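Local coordinates for putative trimethylamine methyltransferase (Rhizobium meliloti, PDB 4YYC), which probably transfers methyl groups, as a putative trimethylamine methyltransferase of the MttB family, although its own substrate is not established, at residues 136-142 with 174-180; 155-161 with 181-187; 163-168 with 402-408; 462-466 with 484-488. Residues are numbered along the deposited sequence.

Contacts 1, 2 and 3 form one continuous block around helix 158-170, whereas contact 4 lies at the subunit interface. Contact 1 is nearest the middle of the chain, and the side chain of Tyr141 comes about 4 Å from a bound unknown ligand. In contact 2 the side chain of Glu183 is about 8 Å from a bound unknown ligand, and in contact 3 the side chain of Ser402 is about 10 Å from a bound unknown ligand. Contacts 2 and 3 share the helix and join through Asp160 OD1 to Tyr404 OH (2.6 Å) and Val181 O to Ser402 OG (2.7 Å), both probable hydrogen bonds. Contact 3 reaches contact 4 through Met408, whose CE is 3.5 Å from Leu488 CD2.

Contact 1: 136-142 with 174-180; sequences VFAPVYG and MHSSGGT
Along strand 134-137 and beyond, in what is probably the TIM-barrel fold of the MttB family, the loop 174-180 runs in the same direction as segment 136-142, pairing Phe137 with His175, Ala138 with Ser176 and Tyr141 with Thr180. Residues 136-141 are extended, whereas 174-180 is irregular, with helical-region angles at His175 and Ser177 and positive phi at Gly178. Phe137 O accepts from Ser176 N (3.0 Å) and, weakly, from His175 N (3.0 Å). His175 (m) turns its ring so that ND1 accepts from Phe137 N (3.0 Å), while NE2 is held by Gln418. Phe137, also m, lies nearly parallel to this imidazole but slid aside, centroids 5.4 Å apart. Met174, a selenomethionine (t, p, p), bends back, placing SE 3.7 Å from Pro139 CD. Ser176 is t; its OG accepts from Gly178 N (3.0 Å), making an ST turn, and also meets Pro207 O. A side chain at Gly178 would strike Pro139 CD, and one at Gly179 would strike Tyr141 CE2, so glycine suits both places. A water spans the middle, donating to Val140 O (2.8 Å) and accepting from Gly179 N (3.0 Å). Tyr141, t, beside the unknown ligand, lays its ring over Thr180 (m), whose CB is 3.9 Å from the ring centroid. Gly142 (phi 110°) donates from N to Thr180 O at 2.8 Å.

Contact 2: 155-161 with 181-187; sequences YATIEDF and VCEPVDI
Two hydrogen bonds fasten the start of helix 158-170 to the loop 181-187: Val185 N donates to Ala156 O (2.8 Å), and Ile158 N to Asp186 OD1 (2.9 Å). Asp186 (p) takes up this first-turn amide, and a water joins its OD2 (2.8 Å) to Glu159 N (3.1 Å). Thr157 and Asp160 form a capping box: Thr157 OG1 (chi1 p) accepts from Asp160 N (3.1 Å), and Asp160 OD2 from Thr157 N (2.9 Å). Asp160 OD1 also bonds Tyr404 OH, and OD2 forms a salt bridge with Arg154. Pro184 begins a type I turn to Ile187 and lies closest to Thr157, CA to CA 4.1 Å. Pro184 CB packs 4.1 Å from Ile158 CB, which also meets Ile187 CD1 (3.7 Å). Small Ala156 admits Cys182, CB 3.7 Å from SG. Phe161, t, sets its ring face against Val181 CG2, a CH-pi contact 3.6 Å from the centroid. Helix 192-202 covers Phe161 and Pro184 through Met196, and strand 145-147 touches Ala156 and Asp160 through Val146.

Contact 3: 163-168 with 402-408; sequences NFVKLA and SSYEKFM
Helices 163-168 and 404-408 run almost parallel, their N-to-C directions 13° apart and their axes 11.4 Å apart, a wide spacing filled by large side chains. Phe164 lies opposite Tyr404 (CA to CA 7.7 Å) and Leu167 opposite Met408 (8.4 Å). Strand residues 402-403 lead straight into the second helix, where Ser403, t, is the N-cap: its OG accepts from Lys406 N (3.0 Å). Phe164, m, swings its ring into the gap, bringing CZ 3.7 Å from Ser402 CB and 3.9 Å from Tyr404 CD1. The Phe164 and Tyr404 rings meet obliquely, planes at 32° and centroids 4.6 Å apart. One turn on, Phe407, t, points across from its CA and packs against Leu167, with CE1 3.7 Å from Leu167 CB; the small Ala168 lets it approach the backbone, its CZ 3.8 Å from Ala168 N. Leu167 (m, t) also has its CD1 4.0 Å from Tyr404 CD2 and its CD2 4.2 Å from SE of Met408, a selenomethionine (m, m, m). At the N-terminal end Asn163, m, donates from ND2 to Tyr404 OH (3.1 Å). Ser402 OG is paired with Val181 O. The contact is thus largely apolar and aromatic, with its one cross-segment hydrogen bond at the margin, where Tyr404 OH meets both Asn163 and Asp160 of helix 158-170.

Contact 4: 462-466 with 484-488; sequences SPLAD and RANAL
A single backbone oxygen takes two bonds from one arginine: Leu464 O accepts from Arg484 NE and from Arg484 NH2, each at 2.9 Å, so the edge of the guanidinium is turned on a carbonyl and not on a carboxylate. Asp466 nevertheless lies close by, its CB over one face of that group, 3.6 Å from Arg484 CZ. Its OD2 is 4.3 Å from Arg484 NH1, beyond a salt bridge, and a water links the two, donating to OD2 (2.8 Å) and accepting weakly from NH1 (3.1 Å). Arg484 reaches the loop with chi1 m, chi2 t and chi3 m. The loop 462-466 is folded by Ser462, t, whose OG accepts from Leu464 N (3.0 Å) in an ST turn and from Ala465 N (2.9 Å) in an ST motif, and in this folded loop Leu464 faces helix 481-495. Leu464, m and t, is nearest Arg484 (CA to CA 6.2 Å) and sets CD2 3.6 Å from Ala485 N and 3.8 Å from Leu488 CD2; small Ala485 permits this close approach. One turn after Arg484, Leu488 (t, p) has its CD2 4.0 Å from Pro463 CG. Asp466 OD1 accepts from Asn468 N and forms a salt bridge with Lys364 of the second subunit, whose Gln369 packs on Arg484.

Contact 1: 136-142 with 174-180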
# COMPACT_ATOMS: atom_id res chain seq x y z
N VAL A 136 2.94 -13.13 -11.34
CA VAL A 136 2.18 -14.34 -11.14
C VAL A 136 1.94 -14.51 -9.64
O VAL A 136 2.87 -14.65 -8.86
CB VAL A 136 2.99 -15.54 -11.68
CG1 VAL A 136 2.31 -16.86 -11.40
CG2 VAL A 136 3.24 -15.38 -13.18
N PHE A 137 0.66 -14.60 -9.25
CA PHE A 137 0.26 -14.77 -7.86
C PHE A 137 0.04 -16.24 -7.55
O PHE A 137 -0.67 -16.95 -8.29
CB PHE A 137 -1.02 -14.03 -7.57
CG PHE A 137 -0.91 -12.54 -7.65
CD1 PHE A 137 0.16 -11.87 -7.12
CD2 PHE A 137 -1.96 -11.79 -8.22
CE1 PHE A 137 0.21 -10.46 -7.17
CE2 PHE A 137 -1.91 -10.40 -8.26
CZ PHE A 137 -0.83 -9.74 -7.74
N ALA A 138 0.53 -16.68 -6.38
CA ALA A 138 0.31 -18.03 -5.87
C ALA A 138 -0.15 -17.98 -4.43
O ALA A 138 0.13 -16.99 -3.72
CB ALA A 138 1.57 -18.86 -5.90
N PRO A 139 -0.83 -19.02 -3.97
CA PRO A 139 -1.29 -18.99 -2.56
C PRO A 139 -0.23 -19.07 -1.48
O PRO A 139 0.97 -19.32 -1.73
CB PRO A 139 -2.24 -20.20 -2.47
CG PRO A 139 -2.54 -20.59 -3.89
CD PRO A 139 -1.38 -20.15 -4.71
N VAL A 140 -0.69 -18.80 -0.27
CA VAL A 140 -0.00 -19.21 0.96
C VAL A 140 0.68 -20.57 0.83
O VAL A 140 0.14 -21.50 0.23
CB VAL A 140 -0.97 -19.17 2.14
CG1 VAL A 140 -2.14 -20.12 1.94
CG2 VAL A 140 -0.25 -19.39 3.48
N TYR A 141 1.86 -20.68 1.44
CA TYR A 141 2.65 -21.92 1.43
C TYR A 141 3.19 -22.17 2.84
O TYR A 141 3.81 -21.29 3.46
CB TYR A 141 3.79 -21.71 0.44
CG TYR A 141 4.69 -22.89 0.14
CD1 TYR A 141 5.59 -23.35 1.10
CD2 TYR A 141 4.69 -23.46 -1.12
CE1 TYR A 141 6.45 -24.41 0.84
CE2 TYR A 141 5.56 -24.51 -1.39
CZ TYR A 141 6.44 -24.97 -0.43
OH TYR A 141 7.30 -26.04 -0.69
N GLY A 142 2.97 -23.37 3.35
CA GLY A 142 3.58 -23.84 4.59
C GLY A 142 2.75 -24.06 5.85
O GLY A 142 3.14 -24.88 6.66
N MSE A 174 -5.78 -15.41 -9.05
CA MSE A 174 -4.79 -16.38 -8.54
C MSE A 174 -4.29 -17.12 -9.74
O MSE A 174 -5.01 -17.91 -10.33
CB MSE A 174 -5.43 -17.27 -7.47
CG MSE A 174 -4.43 -18.15 -6.75
SE MSE A 174 -3.06 -17.04 -5.86
CE MSE A 174 -4.11 -16.59 -4.40
N HIS A 175 -3.05 -16.90 -10.16
CA HIS A 175 -2.59 -17.46 -11.42
C HIS A 175 -2.00 -18.84 -11.28
O HIS A 175 -1.98 -19.58 -12.26
CB HIS A 175 -1.58 -16.53 -12.07
CG HIS A 175 -2.06 -15.10 -12.10
ND1 HIS A 175 -1.48 -14.12 -11.34
CD2 HIS A 175 -3.08 -14.51 -12.76
CE1 HIS A 175 -2.12 -12.98 -11.54
NE2 HIS A 175 -3.10 -13.20 -12.40
N SER A 176 -1.49 -19.16 -10.11
CA SER A 176 -0.92 -20.49 -9.82
C SER A 176 -1.74 -21.17 -8.75
O SER A 176 -2.23 -20.52 -7.83
CB SER A 176 0.49 -20.31 -9.29
OG SER A 176 1.05 -21.51 -8.77
N SER A 177 -1.78 -22.49 -8.83
CA SER A 177 -2.38 -23.35 -7.81
C SER A 177 -1.57 -23.38 -6.53
O SER A 177 -2.10 -23.67 -5.46
CB SER A 177 -2.52 -24.77 -8.35
OG SER A 177 -3.45 -25.53 -7.62
N GLY A 178 -0.29 -23.10 -6.63
CA GLY A 178 0.59 -23.14 -5.46
C GLY A 178 1.23 -24.51 -5.20
O GLY A 178 1.34 -25.33 -6.08
N GLY A 179 1.66 -24.66 -3.95
CA GLY A 179 2.38 -25.82 -3.50
C GLY A 179 1.78 -26.32 -2.21
O GLY A 179 0.67 -26.85 -2.20
N THR A 180 2.46 -26.10 -1.11
CA THR A 180 2.00 -26.57 0.20
C THR A 180 1.00 -25.55 0.76
O THR A 180 1.28 -24.80 1.69
CB THR A 180 3.21 -26.71 1.12
OG1 THR A 180 4.16 -27.59 0.51
CG2 THR A 180 2.85 -27.21 2.49
O HOH W 1 1.32 -22.24 -2.21

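Contact 2: 155-161 with 181-187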
# COMPACT_ATOMS: atom_id res chain seq x y z
N TYR A 155 -5.25 -28.19 13.35
CA TYR A 155 -4.34 -28.70 12.32
C TYR A 155 -5.04 -28.85 11.00
O TYR A 155 -6.23 -29.24 10.94
CB TYR A 155 -3.77 -30.08 12.72
CG TYR A 155 -2.73 -29.96 13.78
CD1 TYR A 155 -1.49 -29.53 13.46
CD2 TYR A 155 -3.02 -30.21 15.11
CE1 TYR A 155 -0.51 -29.40 14.42
CE2 TYR A 155 -2.04 -30.06 16.08
CZ TYR A 155 -0.80 -29.65 15.72
OH TYR A 155 0.24 -29.48 16.59
N ALA A 156 -4.34 -28.48 9.96
CA ALA A 156 -4.82 -28.61 8.59
C ALA A 156 -4.90 -30.08 8.16
O ALA A 156 -4.12 -30.89 8.62
CB ALA A 156 -3.84 -27.91 7.67
N THR A 157 -5.85 -30.36 7.26
CA THR A 157 -6.08 -31.71 6.73
C THR A 157 -6.02 -31.70 5.23
O THR A 157 -5.98 -30.65 4.59
CB THR A 157 -7.47 -32.21 7.11
OG1 THR A 157 -8.46 -31.37 6.49
CG2 THR A 157 -7.66 -32.21 8.62
N ILE A 158 -6.02 -32.91 4.64
CA ILE A 158 -6.09 -32.98 3.18
C ILE A 158 -7.37 -32.38 2.63
O ILE A 158 -7.37 -31.87 1.51
CB ILE A 158 -5.86 -34.44 2.72
CG1 ILE A 158 -5.65 -34.51 1.21
CG2 ILE A 158 -6.97 -35.35 3.18
CD1 ILE A 158 -4.39 -33.85 0.69
N GLU A 159 -8.48 -32.48 3.36
CA GLU A 159 -9.71 -31.82 2.95
C GLU A 159 -9.49 -30.29 2.86
O GLU A 159 -9.89 -29.65 1.87
CB GLU A 159 -10.86 -32.15 3.89
CG GLU A 159 -12.14 -31.54 3.41
CD GLU A 159 -13.36 -32.00 4.19
OE1 GLU A 159 -13.30 -33.02 4.95
OE2 GLU A 159 -14.37 -31.29 4.07
N ASP A 160 -8.80 -29.70 3.85
CA ASP A 160 -8.49 -28.29 3.75
C ASP A 160 -7.58 -27.99 2.57
O ASP A 160 -7.76 -26.99 1.85
CB ASP A 160 -7.77 -27.76 5.00
CG ASP A 160 -8.58 -27.88 6.23
OD1 ASP A 160 -9.72 -27.36 6.26
OD2 ASP A 160 -8.06 -28.49 7.20
N PHE A 161 -6.57 -28.83 2.37
CA PHE A 161 -5.65 -28.66 1.22
C PHE A 161 -6.46 -28.58 -0.07
O PHE A 161 -6.34 -27.67 -0.89
CB PHE A 161 -4.68 -29.84 1.18
CG PHE A 161 -3.52 -29.66 0.26
CD1 PHE A 161 -3.62 -29.85 -1.13
CD2 PHE A 161 -2.30 -29.24 0.75
CE1 PHE A 161 -2.54 -29.63 -1.96
CE2 PHE A 161 -1.22 -29.02 -0.07
CZ PHE A 161 -1.35 -29.23 -1.44
N VAL A 181 -0.21 -25.55 0.20
CA VAL A 181 -1.21 -24.54 0.58
C VAL A 181 -1.55 -24.64 2.06
O VAL A 181 -1.87 -23.64 2.70
CB VAL A 181 -2.44 -24.56 -0.33
CG1 VAL A 181 -2.05 -24.22 -1.75
CG2 VAL A 181 -3.19 -25.91 -0.32
N CYS A 182 -1.45 -25.86 2.58
CA CYS A 182 -1.33 -26.13 4.01
C CYS A 182 -0.65 -27.48 4.16
O CYS A 182 -0.46 -28.16 3.17
CB CYS A 182 -2.68 -26.07 4.71
SG CYS A 182 -3.93 -27.22 4.06
N GLU A 183 -0.27 -27.83 5.36
CA GLU A 183 0.38 -29.11 5.62
C GLU A 183 -0.66 -30.10 6.12
O GLU A 183 -1.15 -29.94 7.24
CB GLU A 183 1.45 -28.86 6.69
CG GLU A 183 2.36 -30.04 6.97
CD GLU A 183 3.32 -30.34 5.84
OE1 GLU A 183 3.85 -29.40 5.22
OE2 GLU A 183 3.59 -31.54 5.59
N PRO A 184 -1.03 -31.11 5.33
CA PRO A 184 -2.13 -32.04 5.78
C PRO A 184 -1.69 -33.02 6.85
O PRO A 184 -0.83 -33.88 6.58
CB PRO A 184 -2.55 -32.77 4.51
CG PRO A 184 -1.38 -32.67 3.63
CD PRO A 184 -0.61 -31.41 3.94
N VAL A 185 -2.26 -32.91 8.03
CA VAL A 185 -1.79 -33.70 9.16
C VAL A 185 -2.25 -35.14 9.08
O VAL A 185 -1.70 -36.03 9.77
CB VAL A 185 -2.29 -33.06 10.47
CG1 VAL A 185 -3.74 -33.40 10.72
CG2 VAL A 185 -1.42 -33.47 11.64
N ASP A 186 -3.29 -35.40 8.30
CA ASP A 186 -4.01 -36.68 8.33
C ASP A 186 -3.56 -37.68 7.25
O ASP A 186 -4.21 -38.72 7.03
CB ASP A 186 -5.52 -36.49 8.37
CG ASP A 186 -6.07 -35.70 7.20
OD1 ASP A 186 -5.32 -34.98 6.50
OD2 ASP A 186 -7.32 -35.80 7.08
N ILE A 187 -2.41 -37.41 6.64
CA ILE A 187 -1.73 -38.35 5.78
C ILE A 187 -0.29 -38.45 6.32
O ILE A 187 0.34 -37.44 6.67
CB ILE A 187 -1.76 -37.94 4.29
CG1 ILE A 187 -3.22 -37.77 3.84
CG2 ILE A 187 -1.08 -38.98 3.45
CD1 ILE A 187 -3.36 -37.21 2.45
O HOH W 2 -9.25 -34.62 5.47

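Contact 3: 163-168 with 402-408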
# COMPACT_ATOMS: atom_id res chain seq x y z
N ASN A 163 -9.64 -27.87 -0.40
CA ASN A 163 -10.44 -26.66 -0.42
C ASN A 163 -9.62 -25.44 -0.90
O ASN A 163 -10.14 -24.61 -1.65
CB ASN A 163 -11.07 -26.37 0.93
CG ASN A 163 -12.22 -27.28 1.25
OD1 ASN A 163 -12.81 -27.89 0.35
ND2 ASN A 163 -12.57 -27.38 2.52
N PHE A 164 -8.39 -25.30 -0.44
CA PHE A 164 -7.54 -24.20 -0.87
C PHE A 164 -7.18 -24.31 -2.34
O PHE A 164 -7.15 -23.30 -3.02
CB PHE A 164 -6.31 -24.01 -0.00
CG PHE A 164 -6.61 -23.34 1.33
CD1 PHE A 164 -6.87 -21.97 1.40
CD2 PHE A 164 -6.56 -24.05 2.54
CE1 PHE A 164 -7.14 -21.35 2.61
CE2 PHE A 164 -6.87 -23.43 3.77
CZ PHE A 164 -7.19 -22.09 3.78
N VAL A 165 -6.93 -25.54 -2.82
CA VAL A 165 -6.72 -25.71 -4.23
C VAL A 165 -7.95 -25.27 -5.03
O VAL A 165 -7.83 -24.58 -6.05
CB VAL A 165 -6.27 -27.13 -4.59
CG1 VAL A 165 -6.17 -27.29 -6.09
CG2 VAL A 165 -4.90 -27.39 -3.98
N LYS A 166 -9.13 -25.67 -4.57
CA LYS A 166 -10.37 -25.27 -5.21
C LYS A 166 -10.54 -23.74 -5.24
O LYS A 166 -10.89 -23.17 -6.26
CB LYS A 166 -11.59 -25.92 -4.53
CG LYS A 166 -11.64 -27.45 -4.65
CD LYS A 166 -12.83 -27.98 -3.85
CE LYS A 166 -12.99 -29.47 -4.03
NZ LYS A 166 -14.07 -30.06 -3.22
N LEU A 167 -10.30 -23.09 -4.09
CA LEU A 167 -10.47 -21.64 -4.03
C LEU A 167 -9.46 -20.92 -4.90
O LEU A 167 -9.79 -19.90 -5.53
CB LEU A 167 -10.34 -21.16 -2.58
CG LEU A 167 -11.46 -21.62 -1.62
CD1 LEU A 167 -11.09 -21.14 -0.23
CD2 LEU A 167 -12.82 -21.10 -1.98
N ALA A 168 -8.24 -21.46 -4.98
CA ALA A 168 -7.23 -20.89 -5.86
C ALA A 168 -7.59 -21.07 -7.35
O ALA A 168 -7.34 -20.16 -8.16
CB ALA A 168 -5.88 -21.53 -5.61
N SER A 402 -3.17 -20.98 7.52
CA SER A 402 -3.88 -20.73 6.25
C SER A 402 -5.31 -20.46 6.61
O SER A 402 -5.98 -21.31 7.24
CB SER A 402 -3.80 -21.93 5.29
OG SER A 402 -2.44 -22.07 4.88
N SER A 403 -5.78 -19.23 6.35
CA SER A 403 -7.14 -18.80 6.73
C SER A 403 -8.07 -18.71 5.54
O SER A 403 -7.75 -18.04 4.58
CB SER A 403 -7.05 -17.46 7.42
OG SER A 403 -8.32 -16.83 7.51
N TYR A 404 -9.22 -19.38 5.60
CA TYR A 404 -10.16 -19.30 4.51
C TYR A 404 -10.64 -17.85 4.34
O TYR A 404 -10.72 -17.35 3.21
CB TYR A 404 -11.37 -20.19 4.80
CG TYR A 404 -11.13 -21.69 4.67
CD1 TYR A 404 -10.59 -22.43 5.68
CD2 TYR A 404 -11.55 -22.35 3.57
CE1 TYR A 404 -10.41 -23.80 5.58
CE2 TYR A 404 -11.44 -23.74 3.48
CZ TYR A 404 -10.82 -24.44 4.48
OH TYR A 404 -10.66 -25.83 4.37
N GLU A 405 -10.99 -17.20 5.43
CA GLU A 405 -11.54 -15.86 5.32
C GLU A 405 -10.46 -14.91 4.77
O GLU A 405 -10.74 -14.06 3.89
CB GLU A 405 -12.09 -15.34 6.67
CG GLU A 405 -13.39 -16.04 7.03
CD GLU A 405 -13.85 -15.77 8.45
OE1 GLU A 405 -13.18 -15.03 9.17
OE2 GLU A 405 -14.91 -16.34 8.87
N LYS A 406 -9.26 -15.01 5.33
CA LYS A 406 -8.17 -14.18 4.87
C LYS A 406 -7.87 -14.43 3.38
O LYS A 406 -7.61 -13.48 2.63
CB LYS A 406 -6.95 -14.43 5.71
CG LYS A 406 -5.67 -13.74 5.28
CD LYS A 406 -5.71 -12.31 5.53
CE LYS A 406 -4.33 -11.56 5.68
NZ LYS A 406 -3.28 -12.09 4.73
N PHE A 407 -7.91 -15.67 2.94
CA PHE A 407 -7.69 -15.96 1.54
C PHE A 407 -8.67 -15.18 0.66
O PHE A 407 -8.29 -14.61 -0.35
CB PHE A 407 -7.85 -17.48 1.29
CG PHE A 407 -7.59 -17.87 -0.12
CD1 PHE A 407 -8.59 -17.74 -1.11
CD2 PHE A 407 -6.34 -18.36 -0.48
CE1 PHE A 407 -8.33 -18.10 -2.43
CE2 PHE A 407 -6.11 -18.75 -1.81
CZ PHE A 407 -7.08 -18.59 -2.76
N MSE A 408 -9.94 -15.17 1.05
CA MSE A 408 -10.97 -14.47 0.23
C MSE A 408 -10.74 -12.98 0.19
O MSE A 408 -10.89 -12.34 -0.86
CB MSE A 408 -12.36 -14.80 0.75
CG MSE A 408 -12.71 -16.29 0.71
SE MSE A 408 -12.63 -17.03 -1.09
CE MSE A 408 -14.02 -15.90 -1.87

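Contact 4: 462-466 with 484-488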
# COMPACT_ATOMS: atom_id res chain seq x y z
N SER A 462 -15.09 -5.10 -6.24
CA SER A 462 -14.93 -6.06 -5.14
C SER A 462 -16.24 -6.79 -4.81
O SER A 462 -17.25 -6.12 -4.61
CB SER A 462 -14.48 -5.34 -3.88
OG SER A 462 -14.51 -6.21 -2.74
N PRO A 463 -16.22 -8.12 -4.72
CA PRO A 463 -17.44 -8.78 -4.27
C PRO A 463 -17.60 -8.76 -2.72
O PRO A 463 -18.58 -9.36 -2.22
CB PRO A 463 -17.25 -10.22 -4.75
CG PRO A 463 -15.78 -10.41 -4.74
CD PRO A 463 -15.25 -9.10 -5.24
N LEU A 464 -16.63 -8.17 -1.98
CA LEU A 464 -16.58 -8.22 -0.53
C LEU A 464 -16.70 -6.88 0.17
O LEU A 464 -17.10 -6.84 1.34
CB LEU A 464 -15.26 -8.89 -0.08
CG LEU A 464 -15.26 -10.37 -0.36
CD1 LEU A 464 -13.88 -10.93 -0.04
CD2 LEU A 464 -16.34 -11.14 0.36
N ALA A 465 -16.26 -5.78 -0.47
CA ALA A 465 -16.42 -4.46 0.13
C ALA A 465 -17.88 -4.12 0.33
O ALA A 465 -18.72 -4.38 -0.54
CB ALA A 465 -15.78 -3.40 -0.73
N ASP A 466 -18.21 -3.57 1.49
CA ASP A 466 -19.51 -3.02 1.70
C ASP A 466 -19.44 -1.51 1.49
O ASP A 466 -18.76 -0.77 2.23
CB ASP A 466 -20.05 -3.35 3.09
CG ASP A 466 -21.45 -2.88 3.28
OD1 ASP A 466 -21.69 -1.65 3.16
OD2 ASP A 466 -22.38 -3.73 3.54
N ARG A 484 -18.59 -11.62 5.46
CA ARG A 484 -18.96 -11.73 4.05
C ARG A 484 -17.98 -12.68 3.29
O ARG A 484 -18.40 -13.41 2.38
CB ARG A 484 -19.09 -10.36 3.39
CG ARG A 484 -20.18 -9.46 4.00
CD ARG A 484 -20.43 -8.20 3.16
NE ARG A 484 -19.25 -7.33 3.18
CZ ARG A 484 -18.82 -6.58 4.18
NH1 ARG A 484 -19.50 -6.45 5.31
NH2 ARG A 484 -17.68 -5.95 4.04
N ALA A 485 -16.71 -12.63 3.67
CA ALA A 485 -15.70 -13.56 3.08
C ALA A 485 -16.00 -15.00 3.38
O ALA A 485 -15.87 -15.86 2.50
CB ALA A 485 -14.33 -13.20 3.57
N ASN A 486 -16.42 -15.27 4.60
CA ASN A 486 -16.86 -16.62 5.00
C ASN A 486 -17.99 -17.12 4.08
O ASN A 486 -17.93 -18.24 3.49
CB ASN A 486 -17.30 -16.60 6.45
CG ASN A 486 -17.54 -17.98 7.01
OD1 ASN A 486 -18.51 -18.65 6.63
ND2 ASN A 486 -16.70 -18.40 7.92
N ALA A 487 -19.01 -16.28 3.90
CA ALA A 487 -20.15 -16.65 3.08
C ALA A 487 -19.76 -16.88 1.62
O ALA A 487 -20.23 -17.84 0.99
CB ALA A 487 -21.22 -15.60 3.14
N LEU A 488 -18.84 -16.06 1.13
CA LEU A 488 -18.43 -16.15 -0.24
C LEU A 488 -17.60 -17.44 -0.47
O LEU A 488 -17.80 -18.13 -1.49
CB LEU A 488 -17.65 -14.91 -0.68
CG LEU A 488 -17.48 -14.84 -2.20
CD1 LEU A 488 -18.80 -14.79 -2.95
CD2 LEU A 488 -16.64 -13.65 -2.54
O HOH W 3 -22.52 -6.12 4.93